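Local atomic coordinates of PCF11 (Saccharomyces cerevisiae, PDB entry 2BF0), a protein that probably binds the phosphorylated C-terminal domain of RNA polymerase II through its all-helical CID (CTD-interacting) domain and probably acts in transcription-coupled RNA 3'-end processing. Residues A[52-57]-A[85-90]; A[112-117]-A[135-140]. All coordinates share one frame; numbering follows the deposited sequence.

Contact 1 (A[52-57]-A[85-90]); sequences AIESRI and IYFSRN
In the all-helical fold of the CID domain, Glu-54 of helix 48-59 reaches across to Asn-90 and Phe-87 of helix 83-101. The segments 52-57 and 85-90 run in roughly the same direction, at 30°, with their axes 11.3 Å apart, so long side chains and water fill the interval. CG of Glu-54 lies anti to its own carbonyl carbon (chi1 -58°) and the chain beyond is extended, which carries the carboxylate to the facing helix. There Asn-90 ND2 donates to Glu-54 OE1 at 2.6 Å, meeting the syn lone pair; the N-H...O angle of 136° is well bent. The other oxygen, Glu-54 OE2, lies at the edge of the Phe-87 ring, 3.7 Å from Phe-87 CD2. It also takes water: water 1 donates to Glu-54 OE2 at 2.7 Å and to Phe-87 O at 2.8 Å, and water 2 lies close by. One carboxylate thus ties the side chain of Asn-90 and, through water 1, a backbone carbonyl of helix 83-101. A leucine in place of Glu-54 would probably leave the Asn-90 amide without this acceptor and water 1 without its link to helix 48-59. Deeper in, Ile-53, whose other neighbours include Phe-17 and Leu-21 of helix 14-22, meets the Phe-87 ring at its edge, with Ile-53 CB 3.9 Å from Phe-87 CZ.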
loop_
_atom_site.group_PDB
_atom_site.type_symbol
_atom_site.label_atom_id
_atom_site.label_comp_id
_atom_site.label_asym_id
_atom_site.label_seq_id
_atom_site.Cartn_x
_atom_site.Cartn_y
_atom_site.Cartn_z
ATOM N N ALA A 52 -5.633 -8.959 3.008
ATOM C CA ALA A 52 -4.626 -9.163 4.045
ATOM C C ALA A 52 -3.717 -7.942 4.279
ATOM O O ALA A 52 -3.393 -7.627 5.427
ATOM C CB ALA A 52 -3.783 -10.404 3.740
ATOM N N ILE A 53 -3.286 -7.284 3.205
ATOM C CA ILE A 53 -2.474 -6.072 3.335
ATOM C C ILE A 53 -3.284 -4.955 4.019
ATOM O O ILE A 53 -2.766 -4.245 4.893
ATOM C CB ILE A 53 -2.004 -5.566 1.951
ATOM C CG1 ILE A 53 -1.063 -6.560 1.258
ATOM C CG2 ILE A 53 -1.386 -4.158 2.057
ATOM C CD1 ILE A 53 0.320 -6.597 1.798
ATOM N N GLU A 54 -4.546 -4.797 3.617
ATOM C CA GLU A 54 -5.403 -3.738 4.173
ATOM C C GLU A 54 -5.650 -3.988 5.644
ATOM O O GLU A 54 -5.595 -3.060 6.463
ATOM C CB GLU A 54 -6.727 -3.610 3.420
ATOM C CG GLU A 54 -6.552 -3.319 1.932
ATOM C CD GLU A 54 -7.756 -2.649 1.278
ATOM O OE1 GLU A 54 -8.844 -2.615 1.889
ATOM O OE2 GLU A 54 -7.610 -2.144 0.136
ATOM N N SER A 55 -5.877 -5.257 5.983
ATOM C CA SER A 55 -6.113 -5.622 7.364
ATOM C C SER A 55 -4.893 -5.223 8.184
ATOM O O SER A 55 -5.010 -4.615 9.255
ATOM C CB SER A 55 -6.373 -7.125 7.476
ATOM O OG SER A 55 -6.840 -7.465 8.766
ATOM N N ARG A 56 -3.717 -5.571 7.672
ATOM C CA ARG A 56 -2.472 -5.263 8.348
ATOM C C ARG A 56 -2.332 -3.750 8.530
ATOM O O ARG A 56 -2.083 -3.272 9.641
ATOM C CB ARG A 56 -1.293 -5.846 7.567
ATOM C CG ARG A 56 0.081 -5.604 8.191
ATOM C CD ARG A 56 0.247 -6.151 9.600
ATOM N NE ARG A 56 1.653 -6.419 9.902
ATOM C CZ ARG A 56 2.117 -6.766 11.096
ATOM N NH1 ARG A 56 1.289 -6.877 12.127
ATOM N NH2 ARG A 56 3.412 -7.000 11.262
ATOM N N ILE A 57 -2.533 -3.004 7.449
ATOM C CA ILE A 57 -2.453 -1.548 7.520
ATOM C C ILE A 57 -3.403 -0.986 8.568
ATOM O O ILE A 57 -3.047 -0.082 9.343
ATOM C CB ILE A 57 -2.772 -0.891 6.156
ATOM C CG1 ILE A 57 -1.651 -1.151 5.143
ATOM C CG2 ILE A 57 -2.973 0.598 6.348
ATOM C CD1 ILE A 57 -2.001 -0.774 3.723
ATOM N N ILE A 85 -6.446 -1.731 -9.255
ATOM C CA ILE A 85 -7.895 -1.568 -9.187
ATOM C C ILE A 85 -8.442 -1.954 -7.831
ATOM O O ILE A 85 -9.221 -1.219 -7.246
ATOM C CB ILE A 85 -8.606 -2.397 -10.270
ATOM C CG1 ILE A 85 -8.026 -2.074 -11.640
ATOM C CG2 ILE A 85 -10.096 -2.064 -10.301
ATOM C CD1 ILE A 85 -8.293 -0.639 -12.046
ATOM N N TYR A 86 -8.024 -3.104 -7.316
ATOM C CA TYR A 86 -8.541 -3.567 -6.046
ATOM C C TYR A 86 -8.164 -2.619 -4.903
ATOM O O TYR A 86 -9.027 -2.246 -4.102
ATOM C CB TYR A 86 -8.108 -5.013 -5.744
ATOM C CG TYR A 86 -8.698 -6.038 -6.703
ATOM C CD1 TYR A 86 -8.546 -7.406 -6.500
ATOM C CD2 TYR A 86 -9.407 -5.621 -7.822
ATOM C CE1 TYR A 86 -9.095 -8.330 -7.391
ATOM C CE2 TYR A 86 -9.947 -6.520 -8.711
ATOM C CZ TYR A 86 -9.796 -7.869 -8.499
ATOM O OH TYR A 86 -10.361 -8.719 -9.426
ATOM N N PHE A 87 -6.892 -2.228 -4.828
ATOM C CA PHE A 87 -6.432 -1.369 -3.736
ATOM C C PHE A 87 -7.052 0.033 -3.786
ATOM O O PHE A 87 -7.239 0.655 -2.744
ATOM C CB PHE A 87 -4.906 -1.265 -3.713
ATOM C CG PHE A 87 -4.220 -2.401 -3.021
ATOM C CD1 PHE A 87 -3.251 -3.135 -3.675
ATOM C CD2 PHE A 87 -4.507 -2.710 -1.712
ATOM C CE1 PHE A 87 -2.586 -4.161 -3.026
ATOM C CE2 PHE A 87 -3.846 -3.728 -1.069
ATOM C CZ PHE A 87 -2.886 -4.451 -1.731
ATOM N N SER A 88 -7.346 0.515 -5.000
ATOM C CA SER A 88 -8.009 1.801 -5.237
ATOM C C SER A 88 -9.214 2.056 -4.356
ATOM O O SER A 88 -9.438 3.178 -3.893
ATOM C CB SER A 88 -8.535 1.858 -6.670
ATOM O OG SER A 88 -7.551 2.322 -7.572
ATOM N N ARG A 89 -10.013 1.010 -4.182
ATOM C CA ARG A 89 -11.256 1.057 -3.416
ATOM C C ARG A 89 -11.140 1.587 -1.989
ATOM O O ARG A 89 -11.984 2.360 -1.550
ATOM C CB ARG A 89 -11.949 -0.318 -3.428
ATOM C CG ARG A 89 -12.257 -0.806 -4.836
ATOM C CD ARG A 89 -12.539 -2.320 -4.957
ATOM N NE ARG A 89 -12.983 -2.668 -6.307
ATOM C CZ ARG A 89 -13.116 -3.912 -6.769
ATOM N NH1 ARG A 89 -12.832 -4.948 -5.988
ATOM N NH2 ARG A 89 -13.537 -4.123 -8.017
ATOM N N ASN A 90 -10.118 1.165 -1.254
ATOM C CA ASN A 90 -9.973 1.624 0.121
ATOM C C ASN A 90 -8.765 2.532 0.325
ATOM O O ASN A 90 -8.493 2.950 1.449
ATOM C CB ASN A 90 -9.903 0.424 1.077
ATOM C CG ASN A 90 -11.216 -0.338 1.156
ATOM O OD1 ASN A 90 -12.277 0.253 1.360
ATOM N ND2 ASN A 90 -11.147 -1.662 1.024
HETATM O O HOH W 1 -6.003 0.022 -0.266
HETATM O O HOH W 2 -9.416 -1.626 -1.528
#

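Contact 2 (A[112-117]-A[135-140]); sequences NMFKLW and KIEQFL. With CA (calcium ion), chain B.
Phe-114 points from helix 104-118 toward helix 132-142, and its ring slides past the side chain of Ile-136 in the opposite direction. This is apolar helix-helix packing at the C-terminal end of the all-helical CID fold; the segments 112-117 and 135-140 cross at 142°, closer to antiparallel than perpendicular. Chi1 of 164° sets CG of Phe-114 opposite its backbone N and sends the ring outward between Ile-136, Glu-137 and Leu-140. Ile-136 CG2 sits over one ring face, 3.4 Å from Phe-114 CD1, a snug fit. At the far end of the ring, Phe-114 CZ lies 3.7 Å from Glu-137 CB; here the two side chains cross at about a right angle, and the aliphatic CB and CG of the glutamate lie against the ring. Leu-140 CD1 approaches Phe-114 CD2 at 3.9 Å. The backbone oxygen of Leu-140 serves a different partner, binding the calcium ion together with Ala-143 O. Tyr-95 of helix 83-101 touches both Phe-114 and Ile-136. Trp-117, whose NE1 is hydrogen-bonded to Asp-73, presents its indole edge to the other branch of Ile-136, with Trp-117 CZ3 4.2 Å from Ile-136 CD1.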
loop_
_atom_site.group_PDB
_atom_site.type_symbol
_atom_site.label_atom_id
_atom_site.label_comp_id
_atom_site.label_asym_id
_atom_site.label_seq_id
_atom_site.Cartn_x
_atom_site.Cartn_y
_atom_site.Cartn_z
ATOM N N ASN A 112 5.717 11.537 0.416
ATOM C CA ASN A 112 6.619 11.225 -0.676
ATOM C C ASN A 112 6.060 10.054 -1.471
ATOM O O ASN A 112 6.128 10.048 -2.694
ATOM C CB ASN A 112 8.034 10.908 -0.152
ATOM C CG ASN A 112 8.752 12.145 0.374
ATOM O OD1 ASN A 112 8.326 13.269 0.134
ATOM N ND2 ASN A 112 9.838 11.940 1.091
HETATM N N MSE A 113 5.501 9.062 -0.775
HETATM C CA MSE A 113 4.919 7.891 -1.436
HETATM C C MSE A 113 3.726 8.290 -2.302
HETATM O O MSE A 113 3.545 7.750 -3.400
HETATM C CB MSE A 113 4.502 6.813 -0.422
HETATM C CG MSE A 113 4.074 5.432 -1.016
HETATM SE SE MSE A 113 3.317 4.355 0.448
HETATM C CE MSE A 113 4.279 5.202 1.933
ATOM N N PHE A 114 2.916 9.230 -1.813
ATOM C CA PHE A 114 1.755 9.694 -2.581
ATOM C C PHE A 114 2.205 10.425 -3.836
ATOM O O PHE A 114 1.605 10.269 -4.887
ATOM C CB PHE A 114 0.858 10.601 -1.746
ATOM C CG PHE A 114 -0.127 11.395 -2.553
ATOM C CD1 PHE A 114 -1.296 10.815 -2.998
ATOM C CD2 PHE A 114 0.106 12.729 -2.844
ATOM C CE1 PHE A 114 -2.212 11.543 -3.733
ATOM C CE2 PHE A 114 -0.808 13.459 -3.602
ATOM C CZ PHE A 114 -1.966 12.862 -4.042
ATOM N N LYS A 115 3.274 11.208 -3.722
ATOM C CA LYS A 115 3.829 11.914 -4.877
ATOM C C LYS A 115 4.268 10.983 -6.003
ATOM O O LYS A 115 4.091 11.315 -7.182
ATOM C CB LYS A 115 5.026 12.774 -4.464
ATOM C CG LYS A 115 4.695 14.177 -4.037
ATOM C CD LYS A 115 5.983 14.880 -3.652
ATOM C CE LYS A 115 5.857 16.372 -3.742
ATOM N NZ LYS A 115 7.204 16.991 -3.567
ATOM N N LEU A 116 4.876 9.846 -5.652
ATOM C CA LEU A 116 5.295 8.895 -6.680
ATOM C C LEU A 116 4.081 8.260 -7.377
ATOM O O LEU A 116 4.135 7.966 -8.561
ATOM C CB LEU A 116 6.255 7.822 -6.122
ATOM C CG LEU A 116 7.645 8.337 -5.733
ATOM C CD1 LEU A 116 8.609 7.231 -5.301
ATOM C CD2 LEU A 116 8.238 9.127 -6.887
ATOM N N TRP A 117 2.989 8.069 -6.638
ATOM C CA TRP A 117 1.754 7.502 -7.179
ATOM C C TRP A 117 1.125 8.362 -8.308
ATOM O O TRP A 117 0.441 7.831 -9.190
ATOM C CB TRP A 117 0.703 7.290 -6.065
ATOM C CG TRP A 117 0.987 6.189 -5.082
ATOM C CD1 TRP A 117 1.920 5.193 -5.206
ATOM C CD2 TRP A 117 0.332 5.965 -3.828
ATOM N NE1 TRP A 117 1.877 4.370 -4.107
ATOM C CE2 TRP A 117 0.921 4.826 -3.240
ATOM C CE3 TRP A 117 -0.685 6.622 -3.129
ATOM C CZ2 TRP A 117 0.520 4.325 -2.003
ATOM C CZ3 TRP A 117 -1.083 6.122 -1.905
ATOM C CH2 TRP A 117 -0.477 4.988 -1.349
ATOM N N LYS A 135 -8.820 12.512 -3.841
ATOM C CA LYS A 135 -9.244 12.649 -2.468
ATOM C C LYS A 135 -8.032 12.783 -1.530
ATOM O O LYS A 135 -8.051 13.590 -0.613
ATOM C CB LYS A 135 -10.125 11.469 -2.053
ATOM C CG LYS A 135 -11.501 11.403 -2.735
ATOM C CD LYS A 135 -12.252 10.167 -2.200
ATOM C CE LYS A 135 -13.520 9.859 -2.995
ATOM N NZ LYS A 135 -13.854 8.384 -2.964
ATOM N N ILE A 136 -6.965 12.017 -1.769
ATOM C CA ILE A 136 -5.808 12.102 -0.882
ATOM C C ILE A 136 -5.189 13.491 -0.946
ATOM O O ILE A 136 -4.866 14.085 0.080
ATOM C CB ILE A 136 -4.766 11.004 -1.189
ATOM C CG1 ILE A 136 -5.326 9.635 -0.795
ATOM C CG2 ILE A 136 -3.466 11.299 -0.465
ATOM C CD1 ILE A 136 -4.477 8.444 -1.187
ATOM N N GLU A 137 -5.057 14.006 -2.160
ATOM C CA GLU A 137 -4.487 15.319 -2.412
ATOM C C GLU A 137 -5.275 16.418 -1.672
ATOM O O GLU A 137 -4.700 17.264 -0.967
ATOM C CB GLU A 137 -4.504 15.580 -3.915
ATOM C CG GLU A 137 -3.451 16.533 -4.426
ATOM C CD GLU A 137 -3.684 16.912 -5.873
ATOM O OE1 GLU A 137 -4.657 17.653 -6.147
ATOM O OE2 GLU A 137 -2.902 16.471 -6.747
ATOM N N GLN A 138 -6.596 16.380 -1.829
ATOM C CA GLN A 138 -7.461 17.353 -1.176
ATOM C C GLN A 138 -7.325 17.215 0.334
ATOM O O GLN A 138 -7.266 18.215 1.038
ATOM C CB GLN A 138 -8.918 17.224 -1.660
ATOM C CG GLN A 138 -9.096 17.548 -3.124
ATOM C CD GLN A 138 -8.663 18.965 -3.448
ATOM O OE1 GLN A 138 -8.787 19.857 -2.615
ATOM N NE2 GLN A 138 -8.147 19.177 -4.655
ATOM N N PHE A 139 -7.236 15.983 0.828
ATOM C CA PHE A 139 -6.974 15.764 2.254
ATOM C C PHE A 139 -5.640 16.376 2.681
ATOM O O PHE A 139 -5.547 16.998 3.719
ATOM C CB PHE A 139 -6.936 14.272 2.584
ATOM C CG PHE A 139 -6.364 13.958 3.952
ATOM C CD1 PHE A 139 -7.083 14.239 5.110
ATOM C CD2 PHE A 139 -5.129 13.369 4.078
ATOM C CE1 PHE A 139 -6.562 13.922 6.389
ATOM C CE2 PHE A 139 -4.600 13.044 5.338
ATOM C CZ PHE A 139 -5.311 13.324 6.495
ATOM N N LEU A 140 -4.599 16.179 1.889
ATOM C CA LEU A 140 -3.295 16.716 2.258
ATOM C C LEU A 140 -3.304 18.240 2.222
ATOM O O LEU A 140 -2.630 18.892 3.001
ATOM C CB LEU A 140 -2.190 16.155 1.363
ATOM C CG LEU A 140 -1.844 14.684 1.613
ATOM C CD1 LEU A 140 -0.697 14.245 0.713
ATOM C CD2 LEU A 140 -1.506 14.443 3.079
HETATM CA CA CA B . -0.964 19.513 4.344
#

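Both segments of contact 1 precede those of contact 2 in the chain. Their centres lie about 16 Å apart and their nearest atoms about 6 Å, so they do not touch. Helix 83-101 connects them: it supplies Phe-87 and Asn-90 to contact 1, and further along the same helix Tyr-95 and Tyr-99 touch side chains of contact 2. Helix 65-78 also lies against both, with Cys-76 beside Phe-87 and Phe-69 beside Ile-57 and Trp-117. Contact 1 adds a polar bridge to an apolar pair, while contact 2 has no hydrogen bond across its segments. The calcium ion belongs to contact 2 alone, bound 2.2 Å from Leu-140 O.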